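Local coordinates for protein putative phosphohydrolase (Shewanella amazonensis, PDB 3M1T) that is of unknown function but carries an HDOD domain and is probably a signal transduction protein related to HD-type phosphohydrolases, at residues Ser43-Pro46 with Val47-Ala50; Gly100-Leu103 with Ala104-Trp107; Lys190-Pro193 with His194-Lys197. One frame throughout, in Å; residues are numbered along the deposited sequence. Where two conformers were deposited one is given.

Interaction 1. Residues Ser43-Pro46 with Val47-Ala50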
ATOM      1  N   SER A  43       2.745 -10.234 -21.606  1.00 13.54           N
ATOM      2  CA  SER A  43       3.260  -9.971 -22.988  1.00 13.49           C
ATOM      3  C   SER A  43       2.296  -9.096 -23.829  1.00 13.15           C
ATOM      4  O   SER A  43       2.744  -8.359 -24.719  1.00 12.78           O
ATOM      5  CB  SER A  43       3.589 -11.286 -23.710  1.00 13.42           C
ATOM      6  OG  SER A  43       2.437 -11.962 -24.202  1.00 14.35           O
ATOM      7  N   HIS A  44       0.997  -9.145 -23.534  1.00 12.04           N
ATOM      8  CA  HIS A  44       0.026  -8.336 -24.272  1.00 12.37           C
ATOM      9  C   HIS A  44      -0.076  -6.889 -23.779  1.00 12.75           C
ATOM     10  O   HIS A  44      -0.834  -6.115 -24.344  1.00 11.85           O
ATOM     11  CB  HIS A  44      -1.338  -9.015 -24.207  1.00 12.96           C
ATOM     12  CG  HIS A  44      -1.362 -10.343 -24.909  1.00 12.74           C
ATOM     13  ND1 HIS A  44      -1.502 -10.457 -26.264  1.00 11.74           N
ATOM     14  CD2 HIS A  44      -1.237 -11.608 -24.429  1.00 13.26           C
ATOM     15  CE1 HIS A  44      -1.478 -11.741 -26.601  1.00 13.74           C
ATOM     16  NE2 HIS A  44      -1.341 -12.464 -25.496  1.00 13.84           N
ATOM     17  N   ASP A  45       0.654  -6.539 -22.727  1.00 11.72           N
ATOM     18  CA  ASP A  45       0.605  -5.158 -22.201  1.00 12.37           C
ATOM     19  C   ASP A  45       2.048  -4.691 -22.046  1.00 13.17           C
ATOM     20  O   ASP A  45       2.624  -4.729 -20.961  1.00 12.66           O
ATOM     21  CB  ASP A  45      -0.156  -5.091 -20.885  1.00 13.08           C
ATOM     22  CG  ASP A  45      -0.489  -3.656 -20.485  1.00 13.34           C
ATOM     23  OD1 ASP A  45       0.214  -2.723 -20.968  1.00 15.05           O
ATOM     24  OD2 ASP A  45      -1.467  -3.466 -19.735  1.00 16.95           O
ATOM     25  N   PRO A  46       2.657  -4.285 -23.171  1.00 12.31           N
ATOM     26  CA  PRO A  46       4.043  -3.847 -23.123  1.00 13.16           C
ATOM     27  C   PRO A  46       4.245  -2.602 -22.252  1.00 13.93           C
ATOM     28  O   PRO A  46       5.319  -2.473 -21.675  1.00 15.44           O
ATOM     29  CB  PRO A  46       4.403  -3.600 -24.619  1.00 14.01           C
ATOM     30  CG  PRO A  46       3.125  -3.603 -25.341  1.00 13.25           C
ATOM     31  CD  PRO A  46       2.170  -4.414 -24.556  1.00 12.90           C
ATOM     32  N   VAL A  47       3.245  -1.714 -22.138  1.00 13.08           N
ATOM     33  CA  VAL A  47       3.379  -0.530 -21.303  1.00 13.74           C
ATOM     34  C   VAL A  47       3.465  -0.905 -19.823  1.00 13.92           C
ATOM     35  O   VAL A  47       4.359  -0.459 -19.091  1.00 14.32           O
ATOM     36  CB  VAL A  47       2.209   0.451 -21.525  1.00 13.43           C
ATOM     37  CG1 VAL A  47       2.259   1.660 -20.534  1.00 15.49           C
ATOM     38  CG2 VAL A  47       2.229   0.943 -23.006  1.00 14.47           C
ATOM     39  N   LEU A  48       2.530  -1.739 -19.371  0.50 13.08           N
ATOM     40  CA  LEU A  48       2.582  -2.216 -18.005  0.50 12.45           C
ATOM     41  C   LEU A  48       3.845  -3.057 -17.761  0.50 12.28           C
ATOM     42  O   LEU A  48       4.467  -2.938 -16.698  0.50 12.61           O
ATOM     43  CB  LEU A  48       1.302  -2.984 -17.656  0.50 12.10           C
ATOM     44  CG  LEU A  48       1.141  -3.452 -16.222  0.50 13.00           C
ATOM     45  CD1 LEU A  48      -0.382  -3.498 -15.888  0.50 11.94           C
ATOM     46  CD2 LEU A  48       1.812  -4.809 -16.064  0.50 10.38           C
ATOM     47  N   SER A  49       4.228  -3.910 -18.716  1.00 12.16           N
ATOM     48  CA  SER A  49       5.479  -4.700 -18.585  1.00 12.98           C
ATOM     49  C   SER A  49       6.726  -3.808 -18.402  1.00 13.45           C
ATOM     50  O   SER A  49       7.595  -4.120 -17.579  1.00 14.69           O
ATOM     51  CB  SER A  49       5.715  -5.596 -19.798  1.00 12.51           C
ATOM     52  OG  SER A  49       4.741  -6.634 -19.839  1.00 17.34           O
ATOM     53  N   ALA A  50       6.804  -2.734 -19.182  1.00 13.79           N
ATOM     54  CA  ALA A  50       7.906  -1.775 -19.076  1.00 14.22           C
ATOM     55  C   ALA A  50       7.940  -1.170 -17.687  1.00 15.01           C
ATOM     56  O   ALA A  50       9.020  -0.984 -17.122  1.00 15.06           O
ATOM     57  CB  ALA A  50       7.806  -0.674 -20.125  1.00 14.20           C
TER
HETATM   58  O   HOH W   1       0.436  -1.915 -23.535  1.00 26.03           O

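Interaction 2. Residues Gly100-Leu103 with Ala104-Trp107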
ATOM      1  N   GLY A 100      -3.932  18.255  -6.384  1.00 24.97           N
ATOM      2  CA  GLY A 100      -3.150  18.447  -5.183  1.00 26.23           C
ATOM      3  C   GLY A 100      -2.151  17.352  -4.826  1.00 27.15           C
ATOM      4  O   GLY A 100      -1.518  17.418  -3.759  1.00 28.42           O
ATOM      5  N   PHE A 101      -1.994  16.353  -5.688  1.00 26.48           N
ATOM      6  CA  PHE A 101      -1.033  15.290  -5.429  1.00 26.41           C
ATOM      7  C   PHE A 101      -0.034  15.204  -6.530  1.00 25.22           C
ATOM      8  O   PHE A 101      -0.398  15.238  -7.690  1.00 27.09           O
ATOM      9  CB  PHE A 101      -1.731  13.924  -5.312  1.00 26.53           C
ATOM     10  CG  PHE A 101      -2.484  13.769  -4.038  1.00 26.83           C
ATOM     11  CD1 PHE A 101      -3.784  14.230  -3.942  1.00 30.05           C
ATOM     12  CD2 PHE A 101      -1.888  13.196  -2.925  1.00 25.44           C
ATOM     13  CE1 PHE A 101      -4.493  14.119  -2.745  1.00 29.84           C
ATOM     14  CE2 PHE A 101      -2.594  13.069  -1.727  1.00 26.70           C
ATOM     15  CZ  PHE A 101      -3.889  13.548  -1.642  1.00 27.61           C
ATOM     16  N   ASP A 102       1.225  15.056  -6.152  1.00 25.17           N
ATOM     17  CA  ASP A 102       2.228  14.625  -7.097  1.00 26.28           C
ATOM     18  C   ASP A 102       2.274  13.135  -6.965  1.00 25.61           C
ATOM     19  O   ASP A 102       2.607  12.613  -5.903  1.00 26.07           O
ATOM     20  CB  ASP A 102       3.622  15.145  -6.792  1.00 26.61           C
ATOM     21  CG  ASP A 102       4.619  14.694  -7.850  1.00 30.16           C
ATOM     22  OD1 ASP A 102       4.622  15.299  -8.946  1.00 37.37           O
ATOM     23  OD2 ASP A 102       5.359  13.717  -7.624  1.00 31.75           O
ATOM     24  N   LEU A 103       1.984  12.447  -8.036  1.00 25.14           N
ATOM     25  CA  LEU A 103       1.932  11.003  -7.968  1.00 24.73           C
ATOM     26  C   LEU A 103       3.315  10.331  -7.726  1.00 22.53           C
ATOM     27  O   LEU A 103       3.365   9.341  -7.006  1.00 18.99           O
ATOM     28  CB  LEU A 103       1.150  10.438  -9.174  1.00 25.81           C
ATOM     29  CG  LEU A 103      -0.394  10.668  -9.115  1.00 28.60           C
ATOM     30  CD1 LEU A 103      -1.147  10.104 -10.298  1.00 29.53           C
ATOM     31  CD2 LEU A 103      -0.997  10.111  -7.835  1.00 31.38           C
ATOM     32  N   ALA A 104       4.436  10.866  -8.263  1.00 20.62           N
ATOM     33  CA  ALA A 104       5.753  10.338  -7.877  1.00 18.33           C
ATOM     34  C   ALA A 104       5.970  10.397  -6.364  1.00 17.17           C
ATOM     35  O   ALA A 104       6.516   9.461  -5.786  1.00 17.60           O
ATOM     36  CB  ALA A 104       6.913  11.091  -8.603  1.00 18.99           C
ATOM     37  N   ASP A 105       5.568  11.494  -5.726  0.50 16.99           N
ATOM     38  CA  ASP A 105       5.721  11.637  -4.275  0.50 16.99           C
ATOM     39  C   ASP A 105       4.742  10.698  -3.534  0.50 16.38           C
ATOM     40  O   ASP A 105       5.120  10.056  -2.548  0.50 15.86           O
ATOM     41  CB  ASP A 105       5.481  13.087  -3.805  0.50 17.55           C
ATOM     42  CG  ASP A 105       6.601  14.063  -4.217  0.50 19.06           C
ATOM     43  OD1 ASP A 105       7.646  13.656  -4.757  0.50 19.89           O
ATOM     44  OD2 ASP A 105       6.411  15.268  -3.982  0.50 20.41           O
ATOM     45  N   PHE A 106       3.496  10.660  -3.998  1.00 15.80           N
ATOM     46  CA  PHE A 106       2.451   9.794  -3.399  1.00 15.28           C
ATOM     47  C   PHE A 106       2.927   8.371  -3.434  1.00 14.36           C
ATOM     48  O   PHE A 106       2.944   7.670  -2.416  1.00 13.91           O
ATOM     49  CB  PHE A 106       1.116   9.891  -4.138  1.00 15.73           C
ATOM     50  CG  PHE A 106       0.080   8.918  -3.617  1.00 15.70           C
ATOM     51  CD1 PHE A 106      -0.705   9.217  -2.508  1.00 16.90           C
ATOM     52  CD2 PHE A 106      -0.045   7.680  -4.209  1.00 13.63           C
ATOM     53  CE1 PHE A 106      -1.637   8.290  -2.034  1.00 16.57           C
ATOM     54  CE2 PHE A 106      -0.933   6.736  -3.714  1.00 16.55           C
ATOM     55  CZ  PHE A 106      -1.733   7.049  -2.634  1.00 13.56           C
ATOM     56  N   TRP A 107       3.275   7.907  -4.634  1.00 13.83           N
ATOM     57  CA  TRP A 107       3.704   6.510  -4.753  1.00 13.55           C
ATOM     58  C   TRP A 107       5.039   6.254  -4.085  1.00 12.97           C
ATOM     59  O   TRP A 107       5.254   5.192  -3.538  1.00 12.73           O
ATOM     60  CB  TRP A 107       3.713   6.069  -6.227  1.00 13.80           C
ATOM     61  CG  TRP A 107       2.330   5.914  -6.749  1.00 13.48           C
ATOM     62  CD1 TRP A 107       1.763   6.655  -7.735  1.00 15.02           C
ATOM     63  CD2 TRP A 107       1.322   4.970  -6.331  1.00 12.08           C
ATOM     64  NE1 TRP A 107       0.468   6.253  -7.969  1.00 15.36           N
ATOM     65  CE2 TRP A 107       0.159   5.241  -7.092  1.00 14.29           C
ATOM     66  CE3 TRP A 107       1.268   3.965  -5.369  1.00 12.63           C
ATOM     67  CZ2 TRP A 107      -0.991   4.526  -6.951  1.00 15.49           C
ATOM     68  CZ3 TRP A 107       0.118   3.276  -5.211  1.00 12.78           C
ATOM     69  CH2 TRP A 107      -1.009   3.543  -5.983  1.00 13.66           C
TER

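Interaction 3. Residues Lys190-Pro193 with His194-Lys197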
ATOM      1  N   LYS A 190     -10.925  -7.305  -5.707  1.00  9.24           N
ATOM      2  CA  LYS A 190     -10.785  -8.761  -5.502  1.00  8.41           C
ATOM      3  C   LYS A 190      -9.458  -9.145  -4.878  1.00 10.16           C
ATOM      4  O   LYS A 190      -8.923 -10.262  -5.092  1.00 11.49           O
ATOM      5  CB  LYS A 190     -11.084  -9.536  -6.809  1.00  9.28           C
ATOM      6  CG  LYS A 190     -12.424  -9.124  -7.449  1.00  9.48           C
ATOM      7  CD  LYS A 190     -12.835 -10.017  -8.661  1.00 10.79           C
ATOM      8  CE  LYS A 190     -14.069  -9.485  -9.347  1.00 13.50           C
ATOM      9  NZ  LYS A 190     -14.421 -10.368 -10.481  1.00 12.66           N
ATOM     10  N   PHE A 191      -8.954  -8.262  -3.975  1.00  8.86           N
ATOM     11  CA  PHE A 191      -7.867  -8.628  -3.096  1.00  8.80           C
ATOM     12  C   PHE A 191      -8.384  -9.440  -1.918  1.00  8.97           C
ATOM     13  O   PHE A 191      -9.578  -9.463  -1.631  1.00  9.58           O
ATOM     14  CB  PHE A 191      -7.101  -7.366  -2.637  1.00  9.76           C
ATOM     15  CG  PHE A 191      -6.310  -6.760  -3.746  1.00  8.81           C
ATOM     16  CD1 PHE A 191      -5.038  -7.260  -4.020  1.00 11.87           C
ATOM     17  CD2 PHE A 191      -6.822  -5.752  -4.531  1.00  9.67           C
ATOM     18  CE1 PHE A 191      -4.307  -6.753  -5.054  1.00 10.76           C
ATOM     19  CE2 PHE A 191      -6.076  -5.221  -5.584  1.00 11.16           C
ATOM     20  CZ  PHE A 191      -4.829  -5.710  -5.842  1.00 11.20           C
ATOM     21  N   THR A 192      -7.495 -10.146  -1.248  1.00  9.77           N
ATOM     22  CA  THR A 192      -7.943 -11.051  -0.162  1.00 10.25           C
ATOM     23  C   THR A 192      -8.485 -10.351   1.033  1.00  9.29           C
ATOM     24  O   THR A 192      -8.092  -9.214   1.366  1.00  9.95           O
ATOM     25  CB  THR A 192      -6.815 -11.928   0.363  1.00 12.77           C
ATOM     26  OG1 THR A 192      -5.797 -11.113   0.946  1.00 13.41           O
ATOM     27  CG2 THR A 192      -6.268 -12.816  -0.690  1.00 13.98           C
ATOM     28  N   PRO A 193      -9.355 -11.039   1.783  1.00 10.71           N
ATOM     29  CA  PRO A 193      -9.855 -10.470   3.015  1.00  9.08           C
ATOM     30  C   PRO A 193      -8.777 -10.057   4.031  1.00  8.41           C
ATOM     31  O   PRO A 193      -8.925  -9.031   4.681  1.00  9.25           O
ATOM     32  CB  PRO A 193     -10.710 -11.573   3.600  1.00 11.04           C
ATOM     33  CG  PRO A 193     -11.154 -12.394   2.450  1.00 14.11           C
ATOM     34  CD  PRO A 193     -10.069 -12.272   1.416  1.00 10.49           C
ATOM     35  N   HIS A 194      -7.666 -10.774   4.086  1.00  9.86           N
ATOM     36  CA  HIS A 194      -6.579 -10.341   4.943  1.00 11.00           C
ATOM     37  C   HIS A 194      -6.071  -8.940   4.600  1.00  9.45           C
ATOM     38  O   HIS A 194      -5.828  -8.109   5.472  1.00  9.62           O
ATOM     39  CB  HIS A 194      -5.361 -11.313   4.869  1.00 13.30           C
ATOM     40  CG  HIS A 194      -5.598 -12.622   5.493  1.00 17.37           C
ATOM     41  ND1 HIS A 194      -6.187 -12.766   6.731  1.00 21.46           N
ATOM     42  CD2 HIS A 194      -5.312 -13.875   5.056  1.00 22.01           C
ATOM     43  CE1 HIS A 194      -6.301 -14.062   7.000  1.00 23.21           C
ATOM     44  NE2 HIS A 194      -5.759 -14.750   6.006  1.00 23.51           N
ATOM     45  N   LEU A 195      -5.865  -8.713   3.309  1.00  9.72           N
ATOM     46  CA  LEU A 195      -5.419  -7.427   2.826  1.00  9.67           C
ATOM     47  C   LEU A 195      -6.427  -6.354   3.179  1.00  9.31           C
ATOM     48  O   LEU A 195      -6.099  -5.246   3.631  1.00  9.56           O
ATOM     49  CB  LEU A 195      -5.121  -7.488   1.326  1.00  9.01           C
ATOM     50  CG  LEU A 195      -3.834  -8.240   0.982  1.00 11.29           C
ATOM     51  CD1 LEU A 195      -3.718  -8.419  -0.525  1.00 11.71           C
ATOM     52  CD2 LEU A 195      -2.594  -7.490   1.455  1.00 11.26           C
ATOM     53  N   VAL A 196      -7.702  -6.615   2.850  1.00  8.60           N
ATOM     54  CA  VAL A 196      -8.794  -5.671   3.116  1.00  8.01           C
ATOM     55  C   VAL A 196      -8.813  -5.259   4.607  1.00  8.60           C
ATOM     56  O   VAL A 196      -8.870  -4.061   4.906  1.00  9.69           O
ATOM     57  CB  VAL A 196     -10.156  -6.266   2.675  1.00  8.26           C
ATOM     58  CG1 VAL A 196     -11.330  -5.336   3.121  1.00 11.09           C
ATOM     59  CG2 VAL A 196     -10.099  -6.512   1.145  1.00  8.15           C
ATOM     60  N   LYS A 197      -8.726  -6.235   5.486  1.00  9.52           N
ATOM     61  CA  LYS A 197      -8.799  -5.952   6.940  1.00  8.97           C
ATOM     62  C   LYS A 197      -7.555  -5.170   7.385  1.00  9.21           C
ATOM     63  O   LYS A 197      -7.672  -4.256   8.232  1.00  9.09           O
ATOM     64  CB  LYS A 197      -8.935  -7.223   7.690  1.00  9.54           C
ATOM     65  CG  LYS A 197      -9.070  -6.984   9.207  1.00 10.91           C
ATOM     66  CD  LYS A 197      -9.056  -8.323   9.939  1.00 12.47           C
ATOM     67  CE  LYS A 197      -9.332  -8.135  11.424  1.00 13.78           C
ATOM     68  NZ  LYS A 197      -9.277  -9.454  12.087  1.00 13.59           N
TER

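Interaction 1. Residues Ser43-Pro46 with Val47-Ala50
D45 precedes helix 46-56 and P46 begins it; their carbonyls take its first backbone bonds: S49 N to D45 O at 2.9 Å and A50 N to P46 O at 2.9 Å. D45 is the N-cap. Its side chain folds forward over the first turn. CG stands anti to the backbone N (chi1 -167°), which brings the carboxylate up to the amide of L48. L48 N donates to D45 OD1 at 3.0 Å, and the bond is nearly straight at 173°. The donor meets the oxygen from above the carboxylate plane, 62° out of it. A water adds a second grip: it donates to D45 OD1 at 2.7 Å and accepts from V47 N at 3.1 Å. One carboxylate oxygen is thus tied, directly and through water, to two amides of the first turn. P46 suits this first helical position, because its ring nitrogen has no hydrogen to place. The side chains of D45 and L48 cross at about a right angle, with D45 CG 3.4 Å from L48 CB. S49 turns its hydroxyl back along the chain. S49 OG is 3.1 Å from D45 O, but L42 O is a second, weak acceptor for its one proton, and the bond to D45 O is not certain. S43 OG bonds to E40 O, one turn back in helix 35-43. The contact therefore spans the short corner between helix 35-43 and helix 46-56 at the protein surface. On its inner side, D45 rests on I21, and L48 rests on I21 and L24, all of helix 19-29.

Interaction 2. Residues Gly100-Leu103 with Ala104-Trp107
D102 and D105 meet at the N-terminal cap of helix 103-124, where D102 holds the N-cap position. CG of D102 lies anti to its own N (chi1 -178°), and the carboxylate swings over the first turn. D102 OD2 accepts from D105 N at 2.9 Å. It uses its anti lone pair, the one away from the other oxygen, and the bond is somewhat bent at 148°. The backbone follows with F106 N to D102 O at 2.9 Å and W107 N to L103 O at 2.8 Å. Away from the two acids the packing is mostly apolar. F101 CD2 approaches F106 CD1 at 4.2 Å, the two side chains crossing at a slant, and both also touch L143 of helix 140-148. L103 and W107 lie side by side and point the same way, with L103 CB 4.1 Å from W107 CD1. F106 lays its CD2 over the centre of one face of the W107 ring, 3.7 Å above the plane. The indole also packs on V91 and V92 of helix 79-94. With an alanine at W107, a gap would probably open beside V91 and V92, and F106 CD2 would lose the indole face under it and L103 the neighbour alongside. The start of this helix is thus split in character. Its outer side carries two carboxylates, while its inner side is aromatic and aliphatic. The negative charge of D102 at the helix N-terminus is likely to be favoured by the amides pointing there.

Interaction 3. Residues Lys190-Pro193 with His194-Lys197
L195 reaches back over F191 and T192, the residues just before its helix. L195 CB lies 3.4 Å from T192 O. L195 CG stands anti to the carbonyl carbon (chi1 -73°), which carries it to 3.5 Å from T192 OG1. At the tip, L195 CD1 touches F191 CD1 at 3.9 Å, the two side chains crossing at a slant; L195 CD1 also lies 3.7 Å from T192 OG1. The side chain of L195 also packs on E130 and C134 of helix 128-137. T192 is the N-cap of helix 193-200. L195 N donates to T192 OG1 at 3.4 Å, so this capping bond is weak although straight at 165°. The hydroxyl sits between the backbone N and the carbonyl carbon (chi1 63°), facing the helix start. Two residues earlier, K190 is the C-prime residue of the Schellman motif that ends helix 178-188, with F191 N bonded to A186 O and K190 N to Q187 O. V196 N donates to T192 O and K197 N to P193 O. V196 CG2 lies 3.4 Å from T192 O, and its side chain leans on A183, A186 and Q187 of helix 178-188.

In the fold
All three interactions are helix starts with an N-cap side chain, but they open different helices and do not touch; their centres lie 23 to 26 Å apart. Interaction 1 is a surface contact, while interactions 2 and 3 are partly buried and lie on opposite sides of the chain's centre. The caps differ in chemistry. An aspartate serves in 1 and 2, aided by water in 1 and close to a second acid in 2. In 3 a threonine makes only a weak bond. Apolar packing across the segments is richest in 2, comes down to one phenylalanine-leucine pair in 3, and plays little part in 1.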